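Long-range contacts in lantibiotic dehydratase (Microbispora corallina, PDB 5EHK), which probably dehydrates serine and threonine residues of the precursor peptide of the lantibiotic NAI-107, in a tRNA-dependent reaction: residues M92-L97 against G343-L349; L82-C86 against L105-A110; A412-Y417 against T432-G436. Residue numbers count along the deposited sequence, not the author numbering.

Contact 1: residues M92-L97 against G343-L349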
ATOM      1  N   MET A  92     -18.832 -22.789 -43.662  1.00 46.11           N
ATOM      2  CA  MET A  92     -17.586 -23.396 -44.113  1.00 42.16           C
ATOM      3  C   MET A  92     -16.661 -22.302 -44.573  1.00 34.61           C
ATOM      4  O   MET A  92     -15.452 -22.438 -44.466  1.00 38.18           O
ATOM      5  CB  MET A  92     -17.792 -24.445 -45.211  1.00 38.71           C
ATOM      6  CG  MET A  92     -18.235 -25.819 -44.715  1.00 39.55           C
ATOM      7  SD  MET A  92     -17.239 -26.584 -43.400  1.00 42.46           S
ATOM      8  CE  MET A  92     -18.154 -26.117 -41.921  1.00 43.02           C
ATOM      9  N   GLU A  93     -17.241 -21.218 -45.080  1.00 38.33           N
ATOM     10  CA  GLU A  93     -16.465 -20.054 -45.517  1.00 40.87           C
ATOM     11  C   GLU A  93     -15.908 -19.301 -44.312  1.00 40.46           C
ATOM     12  O   GLU A  93     -14.768 -18.826 -44.319  1.00 37.46           O
ATOM     13  CB  GLU A  93     -17.322 -19.113 -46.368  1.00 38.71           C
ATOM     14  CG  GLU A  93     -16.518 -18.025 -47.066  1.00 44.74           C
ATOM     15  CD  GLU A  93     -17.366 -17.107 -47.940  1.00 48.29           C
ATOM     16  OE1 GLU A  93     -18.433 -17.535 -48.412  1.00 44.15           O
ATOM     17  OE2 GLU A  93     -16.966 -15.945 -48.159  1.00 54.66           O
ATOM     18  N   ALA A  94     -16.735 -19.178 -43.284  1.00 42.74           N
ATOM     19  CA  ALA A  94     -16.320 -18.539 -42.048  1.00 43.06           C
ATOM     20  C   ALA A  94     -15.171 -19.308 -41.399  1.00 36.37           C
ATOM     21  O   ALA A  94     -14.211 -18.705 -40.930  1.00 39.18           O
ATOM     22  CB  ALA A  94     -17.505 -18.412 -41.078  1.00 40.67           C
ATOM     23  N   VAL A  95     -15.265 -20.633 -41.383  1.00 31.55           N
ATOM     24  CA  VAL A  95     -14.241 -21.448 -40.738  1.00 35.73           C
ATOM     25  C   VAL A  95     -12.943 -21.469 -41.559  1.00 34.16           C
ATOM     26  O   VAL A  95     -11.854 -21.563 -41.003  1.00 38.88           O
ATOM     27  CB  VAL A  95     -14.755 -22.873 -40.367  1.00 34.52           C
ATOM     28  CG1 VAL A  95     -13.631 -23.732 -39.807  1.00 32.51           C
ATOM     29  CG2 VAL A  95     -15.863 -22.782 -39.341  1.00 29.45           C
ATOM     30  N   GLU A  96     -13.059 -21.355 -42.876  1.00 33.16           N
ATOM     31  CA  GLU A  96     -11.882 -21.229 -43.748  1.00 41.30           C
ATOM     32  C   GLU A  96     -11.105 -19.935 -43.464  1.00 39.40           C
ATOM     33  O   GLU A  96      -9.904 -19.831 -43.732  1.00 33.70           O
ATOM     34  CB  GLU A  96     -12.299 -21.255 -45.228  1.00 37.22           C
ATOM     35  CG  GLU A  96     -11.779 -22.462 -46.003  1.00 39.68           C
ATOM     36  CD  GLU A  96     -12.848 -23.117 -46.872  1.00 41.39           C
ATOM     37  OE1 GLU A  96     -13.679 -22.395 -47.473  1.00 33.09           O
ATOM     38  OE2 GLU A  96     -12.852 -24.364 -46.943  1.00 42.99           O
ATOM     39  N   LEU A  97     -11.809 -18.962 -42.903  1.00 39.06           N
ATOM     40  CA  LEU A  97     -11.243 -17.664 -42.635  1.00 37.28           C
ATOM     41  C   LEU A  97     -10.694 -17.563 -41.209  1.00 37.73           C
ATOM     42  O   LEU A  97      -9.592 -17.063 -41.011  1.00 40.82           O
ATOM     43  CB  LEU A  97     -12.320 -16.616 -42.854  1.00 32.94           C
ATOM     44  CG  LEU A  97     -11.895 -15.165 -42.786  1.00 31.19           C
ATOM     45  CD1 LEU A  97     -10.811 -14.913 -43.809  1.00 37.48           C
ATOM     46  CD2 LEU A  97     -13.097 -14.306 -43.061  1.00 39.65           C
ATOM     47  N   GLY A 343     -21.186 -17.380 -47.993  1.00 48.07           N
ATOM     48  CA  GLY A 343     -21.178 -18.810 -48.265  1.00 38.90           C
ATOM     49  C   GLY A 343     -20.810 -19.092 -49.720  1.00 44.65           C
ATOM     50  O   GLY A 343     -20.411 -20.202 -50.079  1.00 37.66           O
ATOM     51  N   GLN A 344     -20.887 -18.050 -50.545  1.00 45.14           N
ATOM     52  CA  GLN A 344     -20.740 -18.165 -51.998  1.00 49.65           C
ATOM     53  C   GLN A 344     -19.359 -17.817 -52.565  1.00 50.03           C
ATOM     54  O   GLN A 344     -19.057 -18.136 -53.711  1.00 51.20           O
ATOM     55  CB  GLN A 344     -21.783 -17.282 -52.682  1.00 53.96           C
ATOM     56  CG  GLN A 344     -23.159 -17.359 -52.054  1.00 49.49           C
ATOM     57  CD  GLN A 344     -24.128 -18.163 -52.894  1.00 62.73           C
ATOM     58  OE1 GLN A 344     -25.221 -17.690 -53.217  1.00 68.87           O
ATOM     59  NE2 GLN A 344     -23.732 -19.384 -53.259  1.00 56.61           N
ATOM     60  N   GLY A 345     -18.542 -17.108 -51.802  1.00 54.94           N
ATOM     61  CA  GLY A 345     -17.234 -16.724 -52.303  1.00 54.73           C
ATOM     62  C   GLY A 345     -16.073 -17.573 -51.831  1.00 48.31           C
ATOM     63  O   GLY A 345     -14.947 -17.079 -51.770  1.00 46.93           O
ATOM     64  N   ARG A 346     -16.329 -18.840 -51.508  1.00 38.32           N
ATOM     65  CA  ARG A 346     -15.257 -19.711 -51.042  1.00 39.40           C
ATOM     66  C   ARG A 346     -14.146 -19.870 -52.076  1.00 45.07           C
ATOM     67  O   ARG A 346     -13.010 -20.173 -51.723  1.00 42.34           O
ATOM     68  CB  ARG A 346     -15.772 -21.086 -50.611  1.00 31.52           C
ATOM     69  CG  ARG A 346     -16.628 -21.077 -49.368  1.00 33.32           C
ATOM     70  CD  ARG A 346     -17.148 -22.466 -49.067  1.00 33.27           C
ATOM     71  NE  ARG A 346     -16.100 -23.366 -48.593  1.00 37.91           N
ATOM     72  CZ  ARG A 346     -16.305 -24.635 -48.240  1.00 41.79           C
ATOM     73  NH1 ARG A 346     -17.514 -25.168 -48.331  1.00 44.87           N
ATOM     74  NH2 ARG A 346     -15.297 -25.388 -47.811  1.00 44.02           N
ATOM     75  N   ARG A 347     -14.449 -19.640 -53.348  1.00 46.24           N
ATOM     76  CA  ARG A 347     -13.415 -19.819 -54.346  1.00 49.70           C
ATOM     77  C   ARG A 347     -12.603 -18.539 -54.455  1.00 53.66           C
ATOM     78  O   ARG A 347     -11.370 -18.590 -54.489  1.00 53.10           O
ATOM     79  CB  ARG A 347     -13.983 -20.227 -55.706  1.00 61.29           C
ATOM     80  CG  ARG A 347     -12.892 -20.501 -56.743  1.00 68.81           C
ATOM     81  CD  ARG A 347     -13.451 -20.995 -58.068  1.00 79.50           C
ATOM     82  NE  ARG A 347     -14.342 -20.019 -58.688  1.00 82.89           N
ATOM     83  CZ  ARG A 347     -13.928 -18.982 -59.408  1.00 83.09           C
ATOM     84  NH1 ARG A 347     -12.629 -18.780 -59.595  1.00 83.01           N
ATOM     85  NH2 ARG A 347     -14.812 -18.142 -59.935  1.00 81.69           N
ATOM     86  N   GLU A 348     -13.288 -17.396 -54.465  1.00 53.53           N
ATOM     87  CA  GLU A 348     -12.617 -16.089 -54.448  1.00 56.27           C
ATOM     88  C   GLU A 348     -11.710 -15.875 -53.224  1.00 53.45           C
ATOM     89  O   GLU A 348     -10.664 -15.225 -53.328  1.00 53.12           O
ATOM     90  CB  GLU A 348     -13.644 -14.953 -54.527  1.00 48.22           C
ATOM     91  CG  GLU A 348     -14.216 -14.719 -55.906  1.00 56.39           C
ATOM     92  CD  GLU A 348     -15.333 -15.686 -56.263  1.00 67.89           C
ATOM     93  OE1 GLU A 348     -15.686 -16.539 -55.408  1.00 68.00           O
ATOM     94  OE2 GLU A 348     -15.857 -15.584 -57.399  1.00 61.91           O
ATOM     95  N   LEU A 349     -12.116 -16.426 -52.079  1.00 48.11           N
ATOM     96  CA  LEU A 349     -11.375 -16.290 -50.828  1.00 46.81           C
ATOM     97  C   LEU A 349     -10.049 -17.054 -50.849  1.00 48.21           C
ATOM     98  O   LEU A 349      -9.009 -16.516 -50.449  1.00 44.38           O
ATOM     99  CB  LEU A 349     -12.244 -16.729 -49.641  1.00 50.38           C
ATOM    100  CG  LEU A 349     -11.654 -16.647 -48.229  1.00 42.15           C
ATOM    101  CD1 LEU A 349     -11.073 -15.264 -47.973  1.00 44.12           C
ATOM    102  CD2 LEU A 349     -12.722 -16.965 -47.212  1.00 40.72           C
TER
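The strongest link between these segments is ionic. Arg346 presents its guanidinium side-on to Glu96 in a two-pronged salt bridge: Arg346 NE donates to Glu96 OE1 and Arg346 NH2 to Glu96 OE2, both at 2.8 Å, with N-H...O angles of 150° and 157°. Met92 CB lies over one face of the same group, 3.2 Å from Arg346 NH1, while the thioether runs away from it, toward Leu106.

A second carboxylate serves the backbone. Glu93 OE1 receives two weak hydrogen bonds, 2.8 Å from Gly343 N and 3.4 Å from Gly345 N, the latter residue being the N-cap of helix 346-359. Glu93 OE2 is satisfied elsewhere, by the hydroxyl of Tyr337.

Apolar packing completes the contact. Glu93 CB rests 3.7 Å from Arg346 CG, Glu93 CG lies 3.9 Å from Leu349 CD2, and Leu97 CD1 meets Leu349 CD1 at 4.2 Å. Glu96 and Leu97, three and four residues on from Glu93, lie on the same side of the helix.

Beyond the leucines lie Val368 and Leu366 of strand 366-379. The N-terminal end of helix 346-359, with the glycine-containing loop before it, abuts the flank of helix 92-98 beside that strand.

Contact 2: residues L82-C86 against L105-A110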
ATOM      1  N   LEU A  82     -18.970 -33.312 -37.435  1.00 51.84           N
ATOM      2  CA  LEU A  82     -18.094 -32.745 -38.445  1.00 52.30           C
ATOM      3  C   LEU A  82     -18.709 -32.885 -39.823  1.00 55.80           C
ATOM      4  O   LEU A  82     -18.865 -31.905 -40.564  1.00 52.93           O
ATOM      5  CB  LEU A  82     -16.739 -33.440 -38.416  1.00 55.36           C
ATOM      6  CG  LEU A  82     -15.949 -33.178 -37.141  1.00 55.60           C
ATOM      7  CD1 LEU A  82     -14.626 -33.903 -37.183  1.00 48.64           C
ATOM      8  CD2 LEU A  82     -15.741 -31.666 -36.983  1.00 51.33           C
ATOM      9  N   ARG A  83     -19.029 -34.129 -40.164  1.00 62.00           N
ATOM     10  CA  ARG A  83     -19.630 -34.459 -41.447  1.00 59.82           C
ATOM     11  C   ARG A  83     -20.928 -33.667 -41.666  1.00 53.09           C
ATOM     12  O   ARG A  83     -21.161 -33.132 -42.752  1.00 46.29           O
ATOM     13  CB  ARG A  83     -19.890 -35.973 -41.493  1.00 56.31           C
ATOM     14  CG  ARG A  83     -18.606 -36.799 -41.630  1.00 63.13           C
ATOM     15  CD  ARG A  83     -18.826 -38.300 -41.889  1.00 62.20           C
ATOM     16  NE  ARG A  83     -19.563 -38.583 -43.124  1.00 75.74           N
ATOM     17  CZ  ARG A  83     -19.028 -38.594 -44.347  1.00 76.26           C
ATOM     18  NH1 ARG A  83     -17.742 -38.307 -44.525  1.00 67.94           N
ATOM     19  NH2 ARG A  83     -19.787 -38.872 -45.400  1.00 72.26           N
ATOM     20  N   ALA A  84     -21.719 -33.519 -40.603  1.00 51.61           N
ATOM     21  CA  ALA A  84     -22.986 -32.784 -40.665  1.00 50.60           C
ATOM     22  C   ALA A  84     -22.864 -31.332 -41.150  1.00 55.61           C
ATOM     23  O   ALA A  84     -23.576 -30.911 -42.060  1.00 56.77           O
ATOM     24  CB  ALA A  84     -23.685 -32.819 -39.302  1.00 46.52           C
ATOM     25  N   ALA A  85     -21.917 -30.590 -40.590  1.00 55.06           N
ATOM     26  CA  ALA A  85     -21.815 -29.171 -40.874  1.00 47.42           C
ATOM     27  C   ALA A  85     -21.022 -28.861 -42.146  1.00 49.59           C
ATOM     28  O   ALA A  85     -20.849 -27.694 -42.506  1.00 48.19           O
ATOM     29  CB  ALA A  85     -21.258 -28.425 -39.672  1.00 52.05           C
ATOM     30  N   CYS A  86     -20.551 -29.895 -42.837  1.00 46.78           N
ATOM     31  CA  CYS A  86     -19.889 -29.684 -44.126  1.00 46.35           C
ATOM     32  C   CYS A  86     -20.833 -29.161 -45.211  1.00 47.45           C
ATOM     33  O   CYS A  86     -20.399 -28.701 -46.257  1.00 49.09           O
ATOM     34  CB  CYS A  86     -19.213 -30.963 -44.602  1.00 50.09           C
ATOM     35  SG  CYS A  86     -17.781 -31.442 -43.607  1.00 62.55           S
ATOM     36  N   LEU A 105      -9.202 -29.939 -41.702  1.00 49.57           N
ATOM     37  CA  LEU A 105      -9.779 -31.178 -41.208  1.00 55.12           C
ATOM     38  C   LEU A 105     -11.169 -31.433 -41.808  1.00 54.98           C
ATOM     39  O   LEU A 105     -11.508 -32.563 -42.155  1.00 56.64           O
ATOM     40  CB  LEU A 105      -9.813 -31.172 -39.680  1.00 53.34           C
ATOM     41  CG  LEU A 105     -10.286 -32.450 -38.998  1.00 49.29           C
ATOM     42  CD1 LEU A 105      -9.529 -32.668 -37.702  1.00 56.44           C
ATOM     43  CD2 LEU A 105     -11.776 -32.372 -38.740  1.00 50.70           C
ATOM     44  N   LEU A 106     -11.958 -30.378 -41.953  1.00 54.71           N
ATOM     45  CA  LEU A 106     -13.300 -30.511 -42.508  1.00 55.83           C
ATOM     46  C   LEU A 106     -13.230 -30.878 -43.990  1.00 62.37           C
ATOM     47  O   LEU A 106     -14.148 -31.494 -44.531  1.00 56.94           O
ATOM     48  CB  LEU A 106     -14.107 -29.220 -42.301  1.00 42.88           C
ATOM     49  CG  LEU A 106     -14.465 -28.922 -40.841  1.00 47.24           C
ATOM     50  CD1 LEU A 106     -15.170 -27.598 -40.706  1.00 44.49           C
ATOM     51  CD2 LEU A 106     -15.305 -30.032 -40.218  1.00 47.24           C
ATOM     52  N   ALA A 107     -12.120 -30.512 -44.630  1.00 67.29           N
ATOM     53  CA  ALA A 107     -11.907 -30.793 -46.049  1.00 65.85           C
ATOM     54  C   ALA A 107     -11.606 -32.267 -46.307  1.00 70.91           C
ATOM     55  O   ALA A 107     -11.934 -32.799 -47.367  1.00 72.76           O
ATOM     56  CB  ALA A 107     -10.781 -29.915 -46.602  1.00 59.02           C
ATOM     57  N   ARG A 108     -10.986 -32.925 -45.334  1.00 68.80           N
ATOM     58  CA  ARG A 108     -10.731 -34.355 -45.445  1.00 72.53           C
ATOM     59  C   ARG A 108     -11.683 -35.198 -44.588  1.00 76.71           C
ATOM     60  O   ARG A 108     -11.310 -36.254 -44.075  1.00 84.28           O
ATOM     61  CB  ARG A 108      -9.252 -34.669 -45.160  1.00 76.81           C
ATOM     62  CG  ARG A 108      -8.743 -34.141 -43.834  1.00 72.60           C
ATOM     63  CD  ARG A 108      -7.307 -34.563 -43.530  1.00 76.75           C
ATOM     64  NE  ARG A 108      -7.178 -35.955 -43.105  1.00 85.46           N
ATOM     65  CZ  ARG A 108      -6.054 -36.470 -42.615  1.00 88.18           C
ATOM     66  NH1 ARG A 108      -4.978 -35.705 -42.483  1.00 84.44           N
ATOM     67  NH2 ARG A 108      -6.003 -37.738 -42.240  1.00 88.21           N
ATOM     68  N   VAL A 109     -12.911 -34.713 -44.429  1.00 69.26           N
ATOM     69  CA  VAL A 109     -14.012 -35.561 -43.998  1.00 67.89           C
ATOM     70  C   VAL A 109     -15.058 -35.503 -45.104  1.00 71.56           C
ATOM     71  O   VAL A 109     -15.842 -36.434 -45.284  1.00 78.25           O
ATOM     72  CB  VAL A 109     -14.612 -35.161 -42.626  1.00 64.17           C
ATOM     73  CG1 VAL A 109     -13.584 -35.318 -41.528  1.00 63.25           C
ATOM     74  CG2 VAL A 109     -15.150 -33.752 -42.650  1.00 63.50           C
ATOM     75  N   ALA A 110     -15.053 -34.396 -45.843  1.00 67.70           N
ATOM     76  CA  ALA A 110     -15.953 -34.199 -46.978  1.00 69.41           C
ATOM     77  C   ALA A 110     -15.497 -34.989 -48.205  1.00 74.97           C
ATOM     78  O   ALA A 110     -16.315 -35.375 -49.044  1.00 70.78           O
ATOM     79  CB  ALA A 110     -16.071 -32.714 -47.317  1.00 64.26           C
TER
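Three pairs of nearest CA atoms set the register, and their numbers rise together: Leu82 with Leu106 at 6.7 Å, Arg83 with Val109 at 6.3 Å, and Cys86 with Ala110 at 6.6 Å. Leu82, Cys86, Leu106 and Val109 fill most of the narrow seam between these backbones.

At one end Leu82 is the bump. Its isobutyl group enters the groove between two consecutive leucines, placing Leu82 CD1 3.6 Å from Leu105 CD2 and Leu82 CD2 3.7 Å from Leu106 CD2. At the other end Cys86 fills a hollow lined by Leu106, Val109 and Ala110; its SG lies 3.6 Å from Val109 CG2, 3.7 Å from Leu106 O and 4.3 Å from Ala110 CB. Val109, whose CA-CB bond points at the opposing segment, is the reciprocal bump: it approaches Cys86 and also the aliphatic stem of Arg83, with Arg83 CG 4.4 Å from Val109 CB. Leu129 of helix 119-138 packs on Ala85 and Leu106.

Polar bonding adds little. Arg83 NH1 comes within 2.8 Å of Val109 O at an angle too poor for a hydrogen bond, and no hydrogen bond spans the seam. Cohesion between the segments therefore rests chiefly on apolar side chains and one thiol.

Contact 3: residues A412-Y417 against T432-G436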
ATOM      1  N   ALA A 412       1.764  14.294  -7.869  1.00 11.11           N
ATOM      2  CA  ALA A 412       3.200  14.347  -8.044  1.00 10.32           C
ATOM      3  C   ALA A 412       3.559  15.637  -8.786  1.00 15.07           C
ATOM      4  O   ALA A 412       4.456  16.389  -8.363  1.00 11.98           O
ATOM      5  CB  ALA A 412       3.671  13.120  -8.802  1.00  8.50           C
ATOM      6  N   PHE A 413       2.810  15.896  -9.868  1.00 12.53           N
ATOM      7  CA  PHE A 413       2.994  17.057 -10.723  1.00 10.25           C
ATOM      8  C   PHE A 413       2.889  18.348  -9.885  1.00 11.25           C
ATOM      9  O   PHE A 413       3.779  19.207  -9.920  1.00  8.12           O
ATOM     10  CB  PHE A 413       1.967  17.035 -11.862  1.00  8.34           C
ATOM     11  CG  PHE A 413       2.253  18.013 -12.960  1.00  7.15           C
ATOM     12  CD1 PHE A 413       2.760  17.585 -14.165  1.00  8.07           C
ATOM     13  CD2 PHE A 413       2.022  19.376 -12.783  1.00  8.59           C
ATOM     14  CE1 PHE A 413       3.022  18.510 -15.196  1.00 11.88           C
ATOM     15  CE2 PHE A 413       2.288  20.302 -13.791  1.00  8.04           C
ATOM     16  CZ  PHE A 413       2.795  19.875 -14.993  1.00  9.71           C
ATOM     17  N   LEU A 414       1.793  18.476  -9.145  1.00 11.86           N
ATOM     18  CA  LEU A 414       1.619  19.609  -8.224  1.00 15.93           C
ATOM     19  C   LEU A 414       2.814  19.793  -7.295  1.00 12.69           C
ATOM     20  O   LEU A 414       3.239  20.908  -7.039  1.00 17.04           O
ATOM     21  CB  LEU A 414       0.357  19.426  -7.376  1.00  9.92           C
ATOM     22  CG  LEU A 414      -0.905  19.821  -8.123  1.00 13.01           C
ATOM     23  CD1 LEU A 414      -2.159  19.532  -7.315  1.00 10.96           C
ATOM     24  CD2 LEU A 414      -0.797  21.311  -8.533  1.00 12.98           C
ATOM     25  N   GLU A 415       3.343  18.689  -6.792  1.00 11.04           N
ATOM     26  CA  GLU A 415       4.434  18.713  -5.840  1.00 13.86           C
ATOM     27  C   GLU A 415       5.726  19.239  -6.479  1.00 14.38           C
ATOM     28  O   GLU A 415       6.441  20.053  -5.890  1.00 12.34           O
ATOM     29  CB  GLU A 415       4.622  17.300  -5.246  1.00 19.67           C
ATOM     30  CG  GLU A 415       5.850  17.086  -4.374  1.00 26.23           C
ATOM     31  CD  GLU A 415       5.582  17.420  -2.906  1.00 52.98           C
ATOM     32  OE1 GLU A 415       4.701  18.280  -2.641  1.00 47.25           O
ATOM     33  OE2 GLU A 415       6.257  16.829  -2.021  1.00 61.25           O
ATOM     34  N   ARG A 416       6.013  18.796  -7.703  1.00 14.25           N
ATOM     35  CA  ARG A 416       7.258  19.186  -8.362  1.00 11.11           C
ATOM     36  C   ARG A 416       7.208  20.517  -9.109  1.00 13.44           C
ATOM     37  O   ARG A 416       8.194  21.241  -9.158  1.00 20.00           O
ATOM     38  CB  ARG A 416       7.720  18.103  -9.317  1.00  7.82           C
ATOM     39  CG  ARG A 416       8.798  18.563 -10.242  1.00  7.09           C
ATOM     40  CD  ARG A 416       9.511  17.377 -10.841  1.00  9.13           C
ATOM     41  NE  ARG A 416      10.671  17.786 -11.626  1.00 11.09           N
ATOM     42  CZ  ARG A 416      11.511  16.919 -12.172  1.00 15.17           C
ATOM     43  NH1 ARG A 416      11.274  15.618 -12.008  1.00 12.57           N
ATOM     44  NH2 ARG A 416      12.551  17.336 -12.895  1.00 10.17           N
ATOM     45  N   TYR A 417       6.068  20.852  -9.690  1.00 13.92           N
ATOM     46  CA  TYR A 417       6.037  21.977 -10.605  1.00 12.44           C
ATOM     47  C   TYR A 417       5.141  23.092 -10.155  1.00 12.95           C
ATOM     48  O   TYR A 417       5.246  24.212 -10.661  1.00 15.09           O
ATOM     49  CB  TYR A 417       5.555  21.500 -11.952  1.00  9.81           C
ATOM     50  CG  TYR A 417       6.437  20.471 -12.598  1.00 12.08           C
ATOM     51  CD1 TYR A 417       7.679  20.820 -13.110  1.00 11.63           C
ATOM     52  CD2 TYR A 417       6.011  19.164 -12.749  1.00  9.66           C
ATOM     53  CE1 TYR A 417       8.468  19.903 -13.753  1.00  7.08           C
ATOM     54  CE2 TYR A 417       6.812  18.236 -13.389  1.00  9.70           C
ATOM     55  CZ  TYR A 417       8.043  18.621 -13.881  1.00  7.72           C
ATOM     56  OH  TYR A 417       8.853  17.706 -14.507  1.00 10.68           O
ATOM     57  N   THR A 432      14.328  10.853 -16.845  1.00 17.77           N
ATOM     58  CA  THR A 432      15.429  11.649 -16.361  1.00 14.02           C
ATOM     59  C   THR A 432      15.073  13.105 -16.123  1.00 18.00           C
ATOM     60  O   THR A 432      15.464  13.687 -15.098  1.00 20.76           O
ATOM     61  CB  THR A 432      16.620  11.572 -17.301  1.00 17.61           C
ATOM     62  OG1 THR A 432      16.903  10.196 -17.613  1.00 24.37           O
ATOM     63  CG2 THR A 432      17.802  12.199 -16.654  1.00  9.55           C
ATOM     64  N   ARG A 433      14.386  13.716 -17.081  1.00 13.67           N
ATOM     65  CA  ARG A 433      14.104  15.145 -17.006  1.00 10.09           C
ATOM     66  C   ARG A 433      12.787  15.473 -16.328  1.00 12.35           C
ATOM     67  O   ARG A 433      12.583  16.600 -15.845  1.00 11.50           O
ATOM     68  CB  ARG A 433      14.141  15.776 -18.384  1.00 14.91           C
ATOM     69  CG  ARG A 433      15.353  15.416 -19.186  1.00 16.41           C
ATOM     70  CD  ARG A 433      15.290  16.071 -20.530  1.00 13.52           C
ATOM     71  NE  ARG A 433      16.338  17.049 -20.732  1.00 18.42           N
ATOM     72  CZ  ARG A 433      17.272  16.924 -21.679  1.00 25.98           C
ATOM     73  NH1 ARG A 433      17.290  15.851 -22.491  1.00 21.11           N
ATOM     74  NH2 ARG A 433      18.196  17.878 -21.802  1.00 15.90           N
ATOM     75  N   GLY A 434      11.886  14.493 -16.302  1.00 12.36           N
ATOM     76  CA  GLY A 434      10.564  14.711 -15.753  1.00 11.16           C
ATOM     77  C   GLY A 434      10.137  13.787 -14.630  1.00 14.02           C
ATOM     78  O   GLY A 434      10.942  13.361 -13.793  1.00 14.23           O
ATOM     79  N   LEU A 435       8.829  13.533 -14.594  1.00 16.33           N
ATOM     80  CA  LEU A 435       8.196  12.644 -13.640  1.00 11.13           C
ATOM     81  C   LEU A 435       8.351  11.216 -14.148  1.00 16.54           C
ATOM     82  O   LEU A 435       8.387  10.261 -13.370  1.00 19.49           O
ATOM     83  CB  LEU A 435       6.714  12.984 -13.578  1.00 12.83           C
ATOM     84  CG  LEU A 435       6.059  13.618 -12.348  1.00 14.22           C
ATOM     85  CD1 LEU A 435       6.958  14.621 -11.682  1.00 15.22           C
ATOM     86  CD2 LEU A 435       4.741  14.273 -12.746  1.00  8.66           C
ATOM     87  N   GLY A 436       8.495  11.077 -15.461  1.00 13.76           N
ATOM     88  CA  GLY A 436       8.439   9.774 -16.090  1.00 13.49           C
ATOM     89  C   GLY A 436       6.980   9.422 -16.319  1.00 16.36           C
ATOM     90  O   GLY A 436       6.086  10.200 -15.978  1.00 17.21           O
TER
HETATM   91  O   HOH W   1      13.780  13.920 -12.733  1.00 19.23           O
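Within the N-terminal region of the lantibiotic dehydratase family, the chain leaves helix 407-417, forms strand 423-424 at the edge of a mixed sheet, and folds back as an irregular loop onto the helix. Leu435 is the loop's main apolar insertion. Its chi1 of -111° falls between wells, and its two methyls reach different neighbours: CD2 of Leu435 lies 4.0 Å from Phe413 CB and 4.2 Å from Ala412 CB, whereas CD1 of Leu435 lies 3.8 Å from Arg416 CD and 4.0 Å from Tyr417 CE2. Phe413 also packs on Val613 and Ala615 of strand 611-615. The m rotamer of Tyr417 carries Tyr417 OH to 3.7 Å from Gly434 CA. Thr432 and Arg433 pack on Leu899 and Arg895 of the second subunit.

Arg416 is fully extended, all four chi angles near 180°, which carries its guanidinium to the loop backbone. Arg416 NH1 makes a weak 2.9 Å hydrogen bond to Gly434 O (116°), and also donates to water 1 at 3.1 Å, which in turn donates to Thr432 O at 2.9 Å.

In the fold
From the N terminus, contact 2 opens first, at 82-86, and contact 1 opens at 92-97 before contact 2 closes at 105-110, so the two cross. Contact 2 thereby closes a short loop joining helices 79-85 and 100-110, with helix 92-98 inside it; contact 1 spans some 250 residues to bring helix 346-359 to that same inner helix. The pair touch directly, Met92 SD lying 3.5 Å from Leu106 CD1, and their centres are 14 Å apart. Contact 3 follows in series, closing a local loop from helix 407-417 past strand 423-424. Its centre lies 55 Å from that of contact 1 and 62 Å from that of contact 2, beside another sheet and the subunit interface.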